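Local coordinates for protein glucuronoarabinoxylan endo-1,4-beta-xylanase (Clostridium papyrosolvens, PDB 4FMV) that hydrolyses internal beta-1,4 linkages of xylan, this chain being the family 30 catalytic part, a (beta/alpha)8 barrel with an accompanying beta domain, of a longer modular protein, at residues F19-A24 with W265-P270; G39-S44 with K282-L287; M94-S99 with R108-K113; N213-L218 with M254-M259. One frame throughout, in Å; residues are numbered along the deposited sequence.

Contact 1: F19-A24 with W265-P270; sequences FGASSA and WWITWP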
loop_
_atom_site.group_PDB
_atom_site.type_symbol
_atom_site.label_atom_id
_atom_site.label_comp_id
_atom_site.label_asym_id
_atom_site.label_seq_id
_atom_site.Cartn_x
_atom_site.Cartn_y
_atom_site.Cartn_z
ATOM N N PHE A 19 -5.662 0.882 -2.112
ATOM C CA PHE A 19 -4.474 0.765 -2.957
ATOM C C PHE A 19 -4.104 2.168 -3.361
ATOM O O PHE A 19 -4.974 3.011 -3.487
ATOM C CB PHE A 19 -4.778 -0.023 -4.245
ATOM C CG PHE A 19 -5.246 -1.432 -4.002
ATOM C CD1 PHE A 19 -6.584 -1.693 -3.782
ATOM C CD2 PHE A 19 -4.338 -2.490 -3.997
ATOM C CE1 PHE A 19 -7.027 -2.985 -3.548
ATOM C CE2 PHE A 19 -4.757 -3.779 -3.752
ATOM C CZ PHE A 19 -6.106 -4.033 -3.528
ATOM N N GLY A 20 -2.829 2.437 -3.596
ATOM C CA GLY A 20 -2.435 3.817 -3.845
ATOM C C GLY A 20 -0.955 3.950 -4.124
ATOM O O GLY A 20 -0.302 2.989 -4.532
ATOM N N ALA A 21 -0.436 5.156 -3.898
ATOM C CA ALA A 21 0.943 5.490 -4.220
ATOM C C ALA A 21 1.407 6.605 -3.288
ATOM O O ALA A 21 0.688 6.992 -2.360
ATOM C CB ALA A 21 1.033 5.938 -5.691
ATOM N N SER A 22 2.584 7.159 -3.545
ATOM C CA SER A 22 3.102 8.198 -2.671
ATOM C C SER A 22 3.396 9.503 -3.416
ATOM O O SER A 22 3.887 9.489 -4.537
ATOM C CB SER A 22 4.367 7.706 -1.957
ATOM O OG SER A 22 4.902 8.716 -1.117
ATOM N N SER A 23 3.081 10.622 -2.779
ATOM C CA SER A 23 3.445 11.953 -3.290
ATOM C C SER A 23 4.802 12.453 -2.752
ATOM O O SER A 23 5.156 13.619 -2.945
ATOM C CB SER A 23 2.331 12.976 -3.018
ATOM O OG SER A 23 1.939 12.979 -1.652
ATOM N N ALA A 24 5.529 11.597 -2.026
ATOM C CA ALA A 24 6.829 11.988 -1.446
ATOM C C ALA A 24 7.768 12.574 -2.484
ATOM O O ALA A 24 7.937 12.004 -3.553
ATOM C CB ALA A 24 7.509 10.764 -0.787
ATOM N N TRP A 265 5.325 3.185 -4.481
ATOM C CA TRP A 265 6.242 4.277 -4.193
ATOM C C TRP A 265 5.810 5.540 -4.992
ATOM O O TRP A 265 4.622 5.709 -5.302
ATOM C CB TRP A 265 7.688 3.822 -4.450
ATOM C CG TRP A 265 8.781 4.816 -4.184
ATOM C CD1 TRP A 265 9.941 4.948 -4.900
ATOM C CD2 TRP A 265 8.846 5.808 -3.138
ATOM N NE1 TRP A 265 10.712 5.960 -4.374
ATOM C CE2 TRP A 265 10.064 6.504 -3.296
ATOM C CE3 TRP A 265 7.994 6.178 -2.096
ATOM C CZ2 TRP A 265 10.446 7.548 -2.451
ATOM C CZ3 TRP A 265 8.379 7.218 -1.252
ATOM C CH2 TRP A 265 9.593 7.889 -1.438
ATOM N N TRP A 266 6.706 6.512 -5.118
ATOM C CA TRP A 266 6.353 7.852 -5.563
ATOM C C TRP A 266 5.795 8.013 -6.983
ATOM O O TRP A 266 6.015 7.178 -7.878
ATOM C CB TRP A 266 7.533 8.816 -5.318
ATOM C CG TRP A 266 8.825 8.450 -6.003
ATOM C CD1 TRP A 266 9.023 7.486 -6.969
ATOM C CD2 TRP A 266 10.111 9.038 -5.756
ATOM N NE1 TRP A 266 10.354 7.453 -7.340
ATOM C CE2 TRP A 266 11.041 8.392 -6.608
ATOM C CE3 TRP A 266 10.564 10.046 -4.898
ATOM C CZ2 TRP A 266 12.390 8.732 -6.629
ATOM C CZ3 TRP A 266 11.911 10.382 -4.913
ATOM C CH2 TRP A 266 12.808 9.729 -5.779
ATOM N N ILE A 267 5.050 9.104 -7.180
ATOM C CA ILE A 267 4.245 9.249 -8.381
ATOM C C ILE A 267 4.973 9.847 -9.580
ATOM O O ILE A 267 5.117 9.157 -10.596
ATOM C CB ILE A 267 2.919 10.008 -8.143
ATOM C CG1 ILE A 267 1.991 9.193 -7.230
ATOM C CG2 ILE A 267 2.240 10.270 -9.473
ATOM C CD1 ILE A 267 0.953 10.056 -6.477
ATOM N N THR A 268 5.446 11.089 -9.530
ATOM C CA THR A 268 5.905 11.560 -10.831
ATOM C C THR A 268 7.418 11.452 -10.897
ATOM O O THR A 268 8.137 12.446 -10.873
ATOM C CB THR A 268 5.528 13.063 -10.908
ATOM O OG1 THR A 268 5.894 13.704 -9.671
ATOM C CG2 THR A 268 4.000 13.222 -11.066
ATOM N N TRP A 269 7.829 10.262 -11.305
ATOM C CA TRP A 269 9.226 9.842 -11.398
ATOM C C TRP A 269 9.274 8.734 -12.441
ATOM O O TRP A 269 8.274 8.050 -12.613
ATOM C CB TRP A 269 9.705 9.346 -10.038
ATOM C CG TRP A 269 9.844 10.456 -9.036
ATOM C CD1 TRP A 269 8.897 10.906 -8.155
ATOM C CD2 TRP A 269 11.009 11.255 -8.814
ATOM N NE1 TRP A 269 9.402 11.947 -7.404
ATOM C CE2 TRP A 269 10.701 12.169 -7.779
ATOM C CE3 TRP A 269 12.287 11.285 -9.387
ATOM C CZ2 TRP A 269 11.620 13.102 -7.314
ATOM C CZ3 TRP A 269 13.199 12.219 -8.923
ATOM C CH2 TRP A 269 12.862 13.111 -7.897
ATOM N N PRO A 270 10.425 8.511 -13.088
ATOM C CA PRO A 270 10.567 7.419 -14.065
ATOM C C PRO A 270 10.302 6.013 -13.503
ATOM O O PRO A 270 9.741 5.176 -14.218
ATOM C CB PRO A 270 12.030 7.530 -14.491
ATOM C CG PRO A 270 12.354 9.003 -14.319
ATOM C CD PRO A 270 11.594 9.416 -13.089
#

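Contact 2: G39-S44 with K282-L287; sequences GDLGYS and KRAYVL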
loop_
_atom_site.group_PDB
_atom_site.type_symbol
_atom_site.label_atom_id
_atom_site.label_comp_id
_atom_site.label_asym_id
_atom_site.label_seq_id
_atom_site.Cartn_x
_atom_site.Cartn_y
_atom_site.Cartn_z
ATOM N N GLY A 39 -8.991 9.867 -9.422
ATOM C CA GLY A 39 -10.254 9.670 -10.130
ATOM C C GLY A 39 -10.438 8.530 -11.123
ATOM O O GLY A 39 -11.157 7.570 -10.833
ATOM N N ASP A 40 -9.655 8.548 -12.209
ATOM C CA ASP A 40 -9.811 7.604 -13.319
ATOM C C ASP A 40 -9.465 6.199 -12.856
ATOM O O ASP A 40 -10.229 5.284 -13.103
ATOM C CB ASP A 40 -8.898 7.943 -14.526
ATOM C CG ASP A 40 -9.328 9.218 -15.269
ATOM O OD1 ASP A 40 -10.451 9.698 -15.040
ATOM O OD2 ASP A 40 -8.539 9.739 -16.081
ATOM N N LEU A 41 -8.300 6.036 -12.225
ATOM C CA LEU A 41 -7.877 4.722 -11.736
ATOM C C LEU A 41 -8.331 4.401 -10.312
ATOM O O LEU A 41 -8.023 3.327 -9.785
ATOM C CB LEU A 41 -6.362 4.553 -11.833
ATOM C CG LEU A 41 -5.769 4.826 -13.213
ATOM C CD1 LEU A 41 -4.276 4.513 -13.257
ATOM C CD2 LEU A 41 -6.506 4.075 -14.306
ATOM N N GLY A 42 -9.025 5.341 -9.680
ATOM C CA GLY A 42 -9.649 5.091 -8.389
ATOM C C GLY A 42 -8.724 4.764 -7.219
ATOM O O GLY A 42 -9.148 4.074 -6.283
ATOM N N TYR A 43 -7.480 5.249 -7.236
ATOM C CA TYR A 43 -6.588 5.018 -6.090
ATOM C C TYR A 43 -7.248 5.543 -4.810
ATOM O O TYR A 43 -7.789 6.663 -4.772
ATOM C CB TYR A 43 -5.236 5.694 -6.243
ATOM C CG TYR A 43 -4.325 5.120 -7.283
ATOM C CD1 TYR A 43 -4.777 4.192 -8.205
ATOM C CD2 TYR A 43 -2.989 5.499 -7.328
ATOM C CE1 TYR A 43 -3.916 3.687 -9.189
ATOM C CE2 TYR A 43 -2.144 5.011 -8.299
ATOM C CZ TYR A 43 -2.601 4.100 -9.215
ATOM O OH TYR A 43 -1.728 3.618 -10.183
ATOM N N SER A 44 -7.301 4.673 -3.807
ATOM C CA SER A 44 -7.938 4.966 -2.524
ATOM C C SER A 44 -7.011 5.320 -1.332
ATOM O O SER A 44 -7.484 5.475 -0.214
ATOM C CB SER A 44 -8.879 3.816 -2.185
ATOM O OG SER A 44 -8.142 2.612 -2.281
ATOM N N LYS A 282 2.203 2.458 -17.746
ATOM C CA LYS A 282 1.502 1.175 -17.703
ATOM C C LYS A 282 1.392 0.622 -16.284
ATOM O O LYS A 282 0.347 0.092 -15.909
ATOM C CB LYS A 282 2.163 0.164 -18.641
ATOM C CG LYS A 282 1.406 -1.163 -18.762
ATOM C CD LYS A 282 1.978 -1.978 -19.936
ATOM C CE LYS A 282 1.786 -1.214 -21.254
ATOM N NZ LYS A 282 0.338 -1.221 -21.624
ATOM N N ARG A 283 2.463 0.749 -15.497
ATOM C CA ARG A 283 2.459 0.292 -14.109
ATOM C C ARG A 283 1.310 0.884 -13.296
ATOM O O ARG A 283 0.777 0.214 -12.405
ATOM C CB ARG A 283 3.800 0.590 -13.417
ATOM C CG ARG A 283 4.947 -0.355 -13.793
ATOM C CD ARG A 283 6.282 0.346 -13.554
ATOM N NE ARG A 283 6.469 1.379 -14.565
ATOM C CZ ARG A 283 7.314 2.395 -14.470
ATOM N NH1 ARG A 283 8.060 2.538 -13.395
ATOM N NH2 ARG A 283 7.394 3.281 -15.457
ATOM N N ALA A 284 0.914 2.121 -13.603
ATOM C CA ALA A 284 -0.219 2.743 -12.904
ATOM C C ALA A 284 -1.504 1.963 -13.150
ATOM O O ALA A 284 -2.321 1.800 -12.248
ATOM C CB ALA A 284 -0.397 4.215 -13.346
ATOM N N TYR A 285 -1.677 1.494 -14.381
ATOM C CA TYR A 285 -2.849 0.711 -14.768
ATOM C C TYR A 285 -2.822 -0.696 -14.150
ATOM O O TYR A 285 -3.868 -1.220 -13.756
ATOM C CB TYR A 285 -2.956 0.631 -16.281
ATOM C CG TYR A 285 -3.160 1.982 -16.947
ATOM C CD1 TYR A 285 -4.435 2.520 -17.091
ATOM C CD2 TYR A 285 -2.084 2.722 -17.416
ATOM C CE1 TYR A 285 -4.634 3.753 -17.705
ATOM C CE2 TYR A 285 -2.272 3.973 -18.040
ATOM C CZ TYR A 285 -3.549 4.478 -18.169
ATOM O OH TYR A 285 -3.764 5.694 -18.779
ATOM N N VAL A 286 -1.636 -1.295 -14.037
ATOM C CA VAL A 286 -1.515 -2.558 -13.303
ATOM C C VAL A 286 -2.114 -2.389 -11.899
ATOM O O VAL A 286 -2.943 -3.191 -11.467
ATOM C CB VAL A 286 -0.056 -3.018 -13.155
ATOM C CG1 VAL A 286 0.027 -4.228 -12.151
ATOM C CG2 VAL A 286 0.548 -3.372 -14.518
ATOM N N LEU A 287 -1.701 -1.346 -11.184
ATOM C CA LEU A 287 -2.244 -1.113 -9.847
ATOM C C LEU A 287 -3.734 -0.796 -9.910
ATOM O O LEU A 287 -4.503 -1.196 -9.023
ATOM C CB LEU A 287 -1.467 -0.021 -9.104
ATOM C CG LEU A 287 -1.863 0.270 -7.656
ATOM C CD1 LEU A 287 -1.613 -0.958 -6.786
ATOM C CD2 LEU A 287 -1.065 1.459 -7.113
#

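Contact 3: M94-S99 with R108-K113; sequences MQENFS and RLRYDK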
loop_
_atom_site.group_PDB
_atom_site.type_symbol
_atom_site.label_atom_id
_atom_site.label_comp_id
_atom_site.label_asym_id
_atom_site.label_seq_id
_atom_site.Cartn_x
_atom_site.Cartn_y
_atom_site.Cartn_z
ATOM N N MET A 94 17.065 17.015 16.455
ATOM C CA MET A 94 16.742 15.842 17.272
ATOM C C MET A 94 17.671 14.638 17.053
ATOM O O MET A 94 17.600 13.656 17.803
ATOM C CB MET A 94 15.320 15.378 16.981
ATOM C CG MET A 94 14.223 16.436 17.136
ATOM S SD MET A 94 12.630 15.573 17.196
ATOM C CE MET A 94 11.511 16.963 16.977
ATOM N N GLN A 95 18.487 14.700 16.006
ATOM C CA GLN A 95 19.440 13.645 15.645
ATOM C C GLN A 95 20.775 13.660 16.390
ATOM O O GLN A 95 21.216 14.690 16.889
ATOM C CB GLN A 95 19.707 13.660 14.147
ATOM C CG GLN A 95 18.512 13.307 13.293
ATOM C CD GLN A 95 18.842 13.437 11.830
ATOM O OE1 GLN A 95 19.229 14.513 11.370
ATOM N NE2 GLN A 95 18.717 12.344 11.088
ATOM N N GLU A 96 21.419 12.502 16.463
ATOM C CA GLU A 96 22.814 12.463 16.860
ATOM C C GLU A 96 23.507 11.393 16.064
ATOM O O GLU A 96 22.866 10.444 15.608
ATOM C CB GLU A 96 22.948 12.150 18.355
ATOM C CG GLU A 96 22.385 10.788 18.715
ATOM C CD GLU A 96 22.449 10.502 20.193
ATOM O OE1 GLU A 96 22.054 9.390 20.586
ATOM O OE2 GLU A 96 22.888 11.392 20.962
ATOM N N ASN A 97 24.821 11.544 15.903
ATOM C CA ASN A 97 25.643 10.488 15.344
ATOM C C ASN A 97 25.852 9.412 16.369
ATOM O O ASN A 97 25.810 9.678 17.562
ATOM C CB ASN A 97 27.012 11.016 14.925
ATOM C CG ASN A 97 26.951 11.816 13.657
ATOM O OD1 ASN A 97 26.722 11.269 12.574
ATOM N ND2 ASN A 97 27.147 13.123 13.774
ATOM N N PHE A 98 26.085 8.193 15.906
ATOM C CA PHE A 98 26.531 7.131 16.784
ATOM C C PHE A 98 27.383 6.210 15.935
ATOM O O PHE A 98 27.345 6.264 14.699
ATOM C CB PHE A 98 25.358 6.375 17.426
ATOM C CG PHE A 98 24.598 5.473 16.471
ATOM C CD1 PHE A 98 23.708 6.002 15.550
ATOM C CD2 PHE A 98 24.770 4.097 16.512
ATOM C CE1 PHE A 98 23.004 5.174 14.668
ATOM C CE2 PHE A 98 24.072 3.254 15.641
ATOM C CZ PHE A 98 23.187 3.799 14.715
ATOM N N SER A 99 28.157 5.370 16.598
ATOM C CA SER A 99 29.072 4.488 15.896
ATOM C C SER A 99 28.344 3.164 15.640
ATOM O O SER A 99 28.021 2.438 16.581
ATOM C CB SER A 99 30.330 4.283 16.752
ATOM O OG SER A 99 31.391 3.743 15.995
ATOM N N ARG A 108 20.893 8.630 14.439
ATOM C CA ARG A 108 19.706 8.119 15.114
ATOM C C ARG A 108 19.004 9.287 15.802
ATOM O O ARG A 108 19.603 10.354 15.973
ATOM C CB ARG A 108 20.085 7.052 16.147
ATOM C CG ARG A 108 20.920 7.566 17.305
ATOM C CD ARG A 108 21.328 6.445 18.246
ATOM N NE ARG A 108 22.109 6.909 19.388
ATOM C CZ ARG A 108 22.956 6.135 20.075
ATOM N NH1 ARG A 108 23.124 4.858 19.747
ATOM N NH2 ARG A 108 23.643 6.639 21.092
ATOM N N LEU A 109 17.746 9.080 16.194
ATOM C CA LEU A 109 17.020 10.016 17.060
ATOM C C LEU A 109 17.609 9.969 18.455
ATOM O O LEU A 109 17.712 8.880 19.046
ATOM C CB LEU A 109 15.552 9.591 17.162
ATOM C CG LEU A 109 14.599 10.439 17.990
ATOM C CD1 LEU A 109 14.573 11.889 17.432
ATOM C CD2 LEU A 109 13.209 9.815 17.964
ATOM N N ARG A 110 17.992 11.134 18.986
ATOM C CA ARG A 110 18.446 11.214 20.366
ATOM C C ARG A 110 17.400 10.608 21.312
ATOM O O ARG A 110 16.205 10.864 21.166
ATOM C CB ARG A 110 18.715 12.669 20.739
ATOM C CG ARG A 110 20.017 13.206 20.172
ATOM C CD ARG A 110 20.095 14.704 20.331
ATOM N NE ARG A 110 19.839 15.090 21.708
ATOM C CZ ARG A 110 20.155 16.277 22.216
ATOM N NH1 ARG A 110 20.733 17.198 21.446
ATOM N NH2 ARG A 110 19.887 16.547 23.487
ATOM N N TYR A 111 17.834 9.801 22.270
ATOM C CA TYR A 111 16.889 9.238 23.252
ATOM C C TYR A 111 16.171 10.344 24.046
ATOM O O TYR A 111 14.982 10.228 24.380
ATOM C CB TYR A 111 17.577 8.250 24.219
ATOM C CG TYR A 111 18.040 6.935 23.589
ATOM C CD1 TYR A 111 18.060 6.752 22.202
ATOM C CD2 TYR A 111 18.455 5.864 24.396
ATOM C CE1 TYR A 111 18.493 5.516 21.633
ATOM C CE2 TYR A 111 18.895 4.635 23.840
ATOM C CZ TYR A 111 18.902 4.471 22.461
ATOM O OH TYR A 111 19.330 3.274 21.919
ATOM N N ASP A 112 16.875 11.434 24.321
ATOM C CA ASP A 112 16.254 12.534 25.059
ATOM C C ASP A 112 15.275 13.345 24.210
ATOM O O ASP A 112 14.656 14.285 24.714
ATOM C CB ASP A 112 17.299 13.429 25.754
ATOM C CG ASP A 112 18.241 14.130 24.783
ATOM O OD1 ASP A 112 18.057 14.018 23.539
ATOM O OD2 ASP A 112 19.162 14.822 25.275
ATOM N N LYS A 113 15.209 13.027 22.911
ATOM C CA LYS A 113 14.275 13.643 21.959
ATOM C C LYS A 113 13.022 12.835 21.629
ATOM O O LYS A 113 12.264 13.216 20.740
ATOM C CB LYS A 113 14.978 14.071 20.652
ATOM C CG LYS A 113 16.066 15.133 20.823
ATOM C CD LYS A 113 15.531 16.460 21.358
ATOM C CE LYS A 113 16.656 17.480 21.589
ATOM N NZ LYS A 113 16.096 18.861 21.785
HETATM O O HOH W 1 21.160 17.173 18.337
HETATM O O HOH W 2 20.759 9.168 22.780
#

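Contact 4: N213-L218 with M254-M259; sequences NMAYPL and MVTGNM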
loop_
_atom_site.group_PDB
_atom_site.type_symbol
_atom_site.label_atom_id
_atom_site.label_comp_id
_atom_site.label_asym_id
_atom_site.label_seq_id
_atom_site.Cartn_x
_atom_site.Cartn_y
_atom_site.Cartn_z
ATOM N N ASN A 213 7.852 -15.104 2.743
ATOM C CA ASN A 213 8.085 -14.127 3.814
ATOM C C ASN A 213 7.051 -13.021 3.829
ATOM O O ASN A 213 7.116 -12.114 4.653
ATOM C CB ASN A 213 9.528 -13.584 3.797
ATOM C CG ASN A 213 10.521 -14.600 4.389
ATOM O OD1 ASN A 213 10.166 -15.303 5.317
ATOM N ND2 ASN A 213 11.724 -14.712 3.814
ATOM N N MET A 214 6.087 -13.109 2.919
ATOM C CA MET A 214 4.950 -12.192 2.920
ATOM C C MET A 214 3.905 -12.596 3.958
ATOM O O MET A 214 3.111 -11.761 4.401
ATOM C CB MET A 214 4.312 -12.114 1.532
ATOM C CG MET A 214 5.224 -11.520 0.461
ATOM S SD MET A 214 4.455 -11.427 -1.182
ATOM C CE MET A 214 5.880 -10.957 -2.192
ATOM N N ALA A 215 3.876 -13.877 4.320
ATOM C CA ALA A 215 2.990 -14.361 5.379
ATOM C C ALA A 215 3.620 -14.029 6.733
ATOM O O ALA A 215 4.843 -14.075 6.889
ATOM C CB ALA A 215 2.773 -15.892 5.249
ATOM N N TYR A 216 2.801 -13.694 7.716
ATOM C CA TYR A 216 3.338 -13.282 9.013
ATOM C C TYR A 216 2.491 -13.910 10.108
ATOM O O TYR A 216 1.599 -13.267 10.613
ATOM C CB TYR A 216 3.303 -11.745 9.139
ATOM C CG TYR A 216 4.162 -11.150 10.235
ATOM C CD1 TYR A 216 4.885 -11.958 11.127
ATOM C CD2 TYR A 216 4.239 -9.779 10.392
ATOM C CE1 TYR A 216 5.673 -11.390 12.134
ATOM C CE2 TYR A 216 5.019 -9.205 11.397
ATOM C CZ TYR A 216 5.728 -10.007 12.258
ATOM O OH TYR A 216 6.501 -9.404 13.234
ATOM N N PRO A 217 2.747 -15.182 10.451
ATOM C CA PRO A 217 1.914 -15.847 11.465
ATOM C C PRO A 217 1.762 -15.072 12.777
ATOM O O PRO A 217 0.656 -15.013 13.331
ATOM C CB PRO A 217 2.665 -17.152 11.722
ATOM C CG PRO A 217 3.310 -17.447 10.400
ATOM C CD PRO A 217 3.720 -16.108 9.844
ATOM N N LEU A 218 2.838 -14.503 13.302
ATOM C CA LEU A 218 2.713 -13.813 14.590
ATOM C C LEU A 218 1.745 -12.623 14.492
ATOM O O LEU A 218 0.904 -12.408 15.370
ATOM C CB LEU A 218 4.071 -13.333 15.095
ATOM C CG LEU A 218 4.011 -12.652 16.457
ATOM C CD1 LEU A 218 3.381 -13.583 17.493
ATOM C CD2 LEU A 218 5.400 -12.216 16.908
ATOM N N MET A 254 -1.904 -9.921 -1.497
ATOM C CA MET A 254 -3.303 -10.168 -1.166
ATOM C C MET A 254 -3.539 -11.598 -0.699
ATOM O O MET A 254 -4.236 -11.825 0.285
ATOM C CB MET A 254 -4.202 -9.886 -2.386
ATOM C CG MET A 254 -4.297 -8.406 -2.769
ATOM S SD MET A 254 -5.163 -7.404 -1.540
ATOM C CE MET A 254 -3.886 -6.360 -0.857
ATOM N N VAL A 255 -2.961 -12.557 -1.423
ATOM C CA VAL A 255 -3.276 -13.975 -1.241
ATOM C C VAL A 255 -2.398 -14.650 -0.169
ATOM O O VAL A 255 -2.902 -15.198 0.815
ATOM C CB VAL A 255 -3.284 -14.743 -2.600
ATOM C CG1 VAL A 255 -3.358 -16.277 -2.378
ATOM C CG2 VAL A 255 -4.452 -14.259 -3.482
ATOM N N THR A 256 -1.090 -14.664 -0.385
ATOM C CA THR A 256 -0.166 -15.122 0.653
ATOM C C THR A 256 -0.043 -14.153 1.845
ATOM O O THR A 256 -0.027 -14.580 3.001
ATOM C CB THR A 256 1.213 -15.413 0.060
ATOM O OG1 THR A 256 1.047 -16.416 -0.940
ATOM C CG2 THR A 256 2.164 -15.974 1.129
ATOM N N GLY A 257 0.031 -12.854 1.569
ATOM C CA GLY A 257 0.232 -11.886 2.633
ATOM C C GLY A 257 -1.019 -11.552 3.430
ATOM O O GLY A 257 -0.928 -11.111 4.583
ATOM N N ASN A 258 -2.190 -11.776 2.835
ATOM C CA ASN A 258 -3.465 -11.368 3.451
ATOM C C ASN A 258 -3.473 -9.890 3.846
ATOM O O ASN A 258 -4.138 -9.467 4.793
ATOM C CB ASN A 258 -3.847 -12.254 4.641
ATOM C CG ASN A 258 -4.297 -13.637 4.210
ATOM O OD1 ASN A 258 -5.459 -13.848 3.860
ATOM N ND2 ASN A 258 -3.374 -14.584 4.218
ATOM N N MET A 259 -2.761 -9.091 3.077
ATOM C CA MET A 259 -2.601 -7.693 3.439
ATOM C C MET A 259 -3.838 -6.883 3.137
ATOM O O MET A 259 -4.617 -7.229 2.236
ATOM C CB MET A 259 -1.361 -7.125 2.767
ATOM C CG MET A 259 -0.136 -7.904 3.254
ATOM S SD MET A 259 1.384 -7.067 2.921
ATOM C CE MET A 259 2.488 -8.053 3.948
HETATM O O HOH W 3 0.036 -12.590 7.051
#

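Contact 1: F19-A24 with W265-P270
Ser22 and Trp266 form a parallel bridge at the seam of the (beta/alpha)8 barrel, where strand 11-22, the first of the eight, meets strand 261-266, the last. The Ser22 N-H bonds to Trp265 O at 3.1 Å, arriving from above the carbonyl plane. One residue further on, Ser22 O receives a CA-H...O contact from Trp266 CA, also 3.1 Å.

Ser22 OG is anti to its own backbone N (chi1 179°), and there it accepts the Ala24 N-H (N to OG 3.1 Å), an ST turn that bends the chain off the strand. The same hydroxyl is bonded to Arg47 O of the next barrel strand. The turn brings Ala24 CB against the benzo part of Trp265, 3.6 Å from CH2, while Ala24 O comes to the edge of the Trp266 ring, 3.5 Å from CE3. On the other flank Ala21 CB touches Ile267 CG1 at 3.7 Å, and Ile267 carries on into Val33 and Leu37 of helix 31-40.

Trp266 is the middle of three tryptophans, with Trp265 NE1 on one face and Trp269 CD1 on the opposite face, both toward its rim, and its NE1 is bonded to Asn271. Parallel pairing of first and last strands is how a (beta/alpha)8 barrel closes, and here it happens at the strands' C-terminal ends, the end that carries the active site in such barrels.

Contact 2: G39-S44 with K282-L287
Tyr43 OH donates to the backbone carbonyl of Ala284 at 2.8 Å. It comes in the carbonyl plane, on a lone pair, with a C=O...O angle of 108°, so it meets the oxygen from the side. The carbonyl oxygen in turn lies at the edge of the phenol, near the ring plane. The fit round the hydroxyl is close: Ala284 CB is 3.5 Å from Tyr43 OH.

Leu287, nearly a turn further along the same helix, settles on the ring itself. Its CG is anti to the backbone N, and its CD2 sits over one face of Tyr43, 4.1 Å from the ring centroid and 27° off the normal, a CH-pi contact. The phenol is thus met at its tip and on a face by one helix.

Leu41 brings its two methyls to the same helix. CD1 lies 3.5 Å from Ala284 O and 3.9 Å from Ala284 CB, while CD2 reaches Tyr285 CD1 at 3.8 Å, the two side chains crossing at about a right angle. Between Leu41 and Tyr43, Gly42 takes a positive phi of 63° and turns the chain out of helix 31-40; its carbonyl is taken by Arg295.

The contact therefore lays the loop just after helix 31-40, the first of the barrel, against helix 282-291, which follows the last barrel strand. Leu287 rests on Tyr262 and Tyr264 of strand 261-266 and also touches Ile250 of helix 240-255; on the first helix, Tyr38 meets Tyr43 edge-to-face.

Contact 3: M94-S99 with R108-K113
Glu96 and Arg108 form a salt bridge across the two strands of a beta hairpin. Arg108 NE gives a nearly straight bond to Glu96 OE1 (2.8 Å, 164°), in the guanidinium plane and on the anti side of the carboxylate. NH2 of the same arginine adds a weak 3.2 Å bond, and a water that also accepts from Tyr111 N donates to OE1 at 2.6 Å, so three donors grip one oxygen.

Glu96 and Arg108 are a hydrogen-bonded antiparallel pair, joined by two 2.9 Å bonds, Glu96 N to Arg108 O and Arg108 N to Glu96 O, and their side chains rise on the same face of the hairpin, where they cross. Next along, Arg110 N bonds to Met94 O at 2.8 Å.

Further out, the Phe98 ring runs nearly parallel to the Arg108 guanidinium (planes 11° apart), but it is Phe98 CB that sits over the group's centre, 3.6 Å from NH1. Arg110 grips Asp112 side-on, NE and NH2 taking one carboxylate oxygen each, and its CG runs 3.5 Å from Glu96 OE2. Met94 CB packs on Leu109 CD1 at 3.6 Å, and Leu109 goes on to Tyr114 and Tyr117.

Charged groups thus gather on the face of Glu96 and Arg108, with Phe98 beside them, while Met94 and Leu109 pack toward helix 114-130. The cluster of donors round OE1 would be expected to keep Glu96 ionised.

Contact 4: N213-L218 with M254-M259
Met214 O and Gly257 CA meet at 3.4 Å in a CA-H...O contact, the tight point between two loops of the (beta/alpha)8 barrel. One loop, 213-216, leads into helix 217-221; the other leaves helix 240-255 and turns into strand 261-266. Backbone lies almost on backbone here, with Ala215 CA and Gly257 CA 4.6 Å apart.

Met259 closes the inner side. Its CG is anti to the carbonyl carbon (chi1 -61°) and the chain runs on extended, putting the terminal methyl CE 3.8 Å from Met214 O. Both methionines then continue into the interior, where Met214 and Met259 each touch Phe206. The turn that allows this is made by Asn258, which takes a positive phi of 53° as the chain leaves its helix. Gln14 NE2 of strand 11-22 is bonded to both Met254 O and Met259 O.

The outer side is slacker. Ala215 CB stands 3.8 Å from Thr256 O and 4.2 Å from Thr256 CG2, and both residues are partly exposed. Thr256 CG2 comes no nearer than 4.4 Å to Met214 CB. Tyr216, at the N-cap position of helix 217-221, swings its ring off to the helix 183-190 side, where Tyr216 OH bonds to Asp187 and Ser186. What its backbone does leave in the contact is an N-H, and a single water takes it: the water accepts from Tyr216 N at 3.1 Å and donates to Gly257 O at 3.0 Å.

Contacts 1 and 2 are buried neighbours, their centres 11 Å apart: contact 1, on the barrel strands, closes the first on the last; contact 2, in the surrounding helix layer, packs the loop after the first helix on the helix that follows the last strand. Phe19 O to Ser44 N is a probable hydrogen bond between them. Contact 4 touches contact 1 through Phe19 and Met254, but joins loops rather than regular elements. Contact 3 lies furthest out, about 39 Å from contact 2 between centres, on a peripheral hairpin. Chemistry follows place: strand pairing and aromatics in contact 1, one phenol bond amid apolar packing in contact 2, charges and waters in contact 3, and a water bridge beside backbone packing in contact 4.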